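Local coordinates for protein dITP/XTP pyrophosphatase (Staphylococcus aureus, PDB 4BNQ) that probably hydrolyses non-canonical purine nucleoside triphosphates such as ITP, dITP and XTP to their monophosphates with magnesium, cleansing the nucleotide pool, at residues L71-L76 and R111-V116. Residues are numbered along the deposited sequence; the frame is centred on the assembly and turned at random.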
loop_
_atom_site.group_PDB
_atom_site.type_symbol
_atom_site.label_atom_id
_atom_site.label_comp_id
_atom_site.label_asym_id
_atom_site.label_seq_id
_atom_site.Cartn_x
_atom_site.Cartn_y
_atom_site.Cartn_z
ATOM N N LEU A 71 -2.312 -14.439 8.065
ATOM C CA LEU A 71 -3.610 -14.295 7.444
ATOM C C LEU A 71 -4.643 -14.090 8.538
ATOM O O LEU A 71 -4.682 -14.844 9.513
ATOM C CB LEU A 71 -3.907 -15.570 6.666
ATOM C CG LEU A 71 -5.273 -15.772 6.036
ATOM C CD1 LEU A 71 -5.526 -14.724 4.967
ATOM C CD2 LEU A 71 -5.276 -17.157 5.425
ATOM N N GLU A 72 -5.456 -13.055 8.394
ATOM C CA GLU A 72 -6.500 -12.739 9.357
ATOM C C GLU A 72 -7.843 -12.898 8.658
ATOM O O GLU A 72 -8.134 -12.185 7.700
ATOM C CB GLU A 72 -6.337 -11.300 9.875
ATOM C CG GLU A 72 -5.026 -11.062 10.622
ATOM C CD GLU A 72 -4.849 -9.619 11.073
ATOM O OE1 GLU A 72 -5.602 -8.729 10.599
ATOM O OE2 GLU A 72 -3.947 -9.370 11.904
ATOM N N VAL A 73 -8.653 -13.850 9.105
ATOM C CA VAL A 73 -9.947 -14.084 8.458
ATOM C C VAL A 73 -11.095 -13.462 9.252
ATOM O O VAL A 73 -11.335 -13.847 10.394
ATOM C CB VAL A 73 -10.237 -15.589 8.309
ATOM C CG1 VAL A 73 -11.590 -15.800 7.618
ATOM C CG2 VAL A 73 -9.110 -16.278 7.549
ATOM N N PHE A 74 -11.799 -12.518 8.646
ATOM C CA PHE A 74 -12.877 -11.798 9.322
ATOM C C PHE A 74 -13.792 -12.730 10.136
ATOM O O PHE A 74 -13.873 -12.622 11.363
ATOM C CB PHE A 74 -13.688 -10.981 8.299
ATOM C CG PHE A 74 -14.715 -10.055 8.924
ATOM C CD1 PHE A 74 -15.876 -10.560 9.513
ATOM C CD2 PHE A 74 -14.528 -8.680 8.911
ATOM C CE1 PHE A 74 -16.812 -9.715 10.092
ATOM C CE2 PHE A 74 -15.467 -7.833 9.484
ATOM C CZ PHE A 74 -16.610 -8.358 10.074
ATOM N N ALA A 75 -14.444 -13.668 9.460
ATOM C CA ALA A 75 -15.376 -14.582 10.127
ATOM C C ALA A 75 -14.789 -15.349 11.317
ATOM O O ALA A 75 -15.535 -15.920 12.101
ATOM C CB ALA A 75 -15.998 -15.551 9.125
ATOM N N LEU A 76 -13.467 -15.375 11.456
ATOM C CA LEU A 76 -12.866 -16.061 12.593
ATOM C C LEU A 76 -12.234 -15.060 13.537
ATOM O O LEU A 76 -11.303 -15.403 14.264
ATOM C CB LEU A 76 -11.812 -17.058 12.124
ATOM C CG LEU A 76 -12.220 -18.013 11.001
ATOM C CD1 LEU A 76 -11.066 -18.939 10.666
ATOM C CD2 LEU A 76 -13.449 -18.823 11.389
ATOM N N ARG A 111 -16.387 -14.536 3.492
ATOM C CA ARG A 111 -15.048 -15.119 3.546
ATOM C C ARG A 111 -13.928 -14.083 3.463
ATOM O O ARG A 111 -12.784 -14.419 3.116
ATOM C CB ARG A 111 -14.873 -16.135 2.416
ATOM C CG ARG A 111 -16.099 -17.016 2.146
ATOM C CD ARG A 111 -15.671 -18.360 1.606
ATOM N NE ARG A 111 -15.996 -19.406 2.560
ATOM C CZ ARG A 111 -15.320 -20.530 2.704
ATOM N NH1 ARG A 111 -14.252 -20.774 1.965
ATOM N NH2 ARG A 111 -15.718 -21.409 3.607
ATOM N N ARG A 112 -14.250 -12.832 3.778
ATOM C CA ARG A 112 -13.255 -11.772 3.734
ATOM C C ARG A 112 -12.062 -12.114 4.620
ATOM O O ARG A 112 -12.218 -12.646 5.727
ATOM C CB ARG A 112 -13.867 -10.430 4.134
ATOM C CG ARG A 112 -14.819 -9.853 3.070
ATOM C CD ARG A 112 -15.513 -8.613 3.588
ATOM N NE ARG A 112 -16.266 -8.916 4.802
ATOM C CZ ARG A 112 -16.728 -8.013 5.659
ATOM N NH1 ARG A 112 -16.528 -6.717 5.459
ATOM N NH2 ARG A 112 -17.398 -8.416 6.729
ATOM N N ALA A 113 -10.870 -11.839 4.106
ATOM C CA ALA A 113 -9.642 -12.085 4.846
ATOM C C ALA A 113 -8.626 -11.065 4.377
ATOM O O ALA A 113 -8.845 -10.354 3.393
ATOM C CB ALA A 113 -9.123 -13.499 4.613
ATOM N N GLN A 114 -7.504 -11.007 5.073
ATOM C CA GLN A 114 -6.491 -10.015 4.785
ATOM C C GLN A 114 -5.135 -10.655 5.019
ATOM O O GLN A 114 -4.959 -11.405 5.987
ATOM C CB GLN A 114 -6.695 -8.853 5.754
ATOM C CG GLN A 114 -5.795 -7.666 5.574
ATOM C CD GLN A 114 -5.950 -6.682 6.719
ATOM O OE1 GLN A 114 -5.927 -7.074 7.893
ATOM N NE2 GLN A 114 -6.121 -5.404 6.388
ATOM N N PHE A 115 -4.184 -10.384 4.130
ATOM C CA PHE A 115 -2.816 -10.836 4.345
ATOM C C PHE A 115 -2.047 -9.685 4.962
ATOM O O PHE A 115 -2.156 -8.537 4.503
ATOM C CB PHE A 115 -2.147 -11.182 3.027
ATOM C CG PHE A 115 -2.058 -12.646 2.751
ATOM C CD1 PHE A 115 -1.779 -13.540 3.758
ATOM C CD2 PHE A 115 -2.230 -13.129 1.460
ATOM C CE1 PHE A 115 -1.688 -14.895 3.481
ATOM C CE2 PHE A 115 -2.153 -14.476 1.190
ATOM C CZ PHE A 115 -1.887 -15.357 2.193
ATOM N N VAL A 116 -1.261 -9.984 5.985
ATOM C CA VAL A 116 -0.526 -8.948 6.693
ATOM C C VAL A 116 0.972 -9.259 6.701
ATOM O O VAL A 116 1.360 -10.397 6.914
ATOM C CB VAL A 116 -1.065 -8.786 8.133
ATOM C CG1 VAL A 116 -0.240 -7.777 8.902
ATOM C CG2 VAL A 116 -2.538 -8.346 8.100
HETATM O O HOH W 1 -14.176 -14.180 7.096
#
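Glu72 and Gln114 form the hydrogen-bonded pair at the middle of an antiparallel ladder whose strands, 71-73 and 112-116, run at 161° to each other. Glu72 N gives a nearly straight bond to Gln114 O (3.0 Å), whereas the return bond from Gln114 N to Glu72 O is more bent. Leu71 faces Phe115, and Val73 faces Ala113, in the flanking non-hydrogen-bonded pairs. Beyond Val73 the chain leaves the sheet in a short 3-10 turn, yet Phe74 N still reaches Arg112 O at 3.0 Å. That same carbonyl accepts a hydrogen bond from a water.

The two strands are inner neighbours in the long antiparallel sheet of this Ham1-family fold, with strand 126-139 on the other side of 112-116. On the face carrying Leu71, Val73, Ala113 and Phe115 the packing is apolar. Leu71, with CG anti to its backbone N, brings CD1 to 3.8 Å from Ala113 CB and over one face of the Phe115 ring, while its CB packs against Phe115 CE1. Phe115 also stacks on His177, and Leu71 touches Tyr151, both predicted substrate-binding residues, which places this face beside the probable nucleotide site.

The opposite face is more polar, and Glu72 lies alongside Gln114 there, its carboxylate end near Val116 CG2 (4.0 Å from OE1). Beside the 3-10 turn, Arg112 bends at chi3 (-59°) to lay its guanidinium over the Phe74 ring in a cation-pi contact, with CZ 4.2 Å from the ring centroid and NH2 above the centre. The planes are 30° apart. Arg112 NE also forms a salt bridge with Asp110, in the loop just before the strand, and the Arg112 side chain packs on Pro158 of the second subunit.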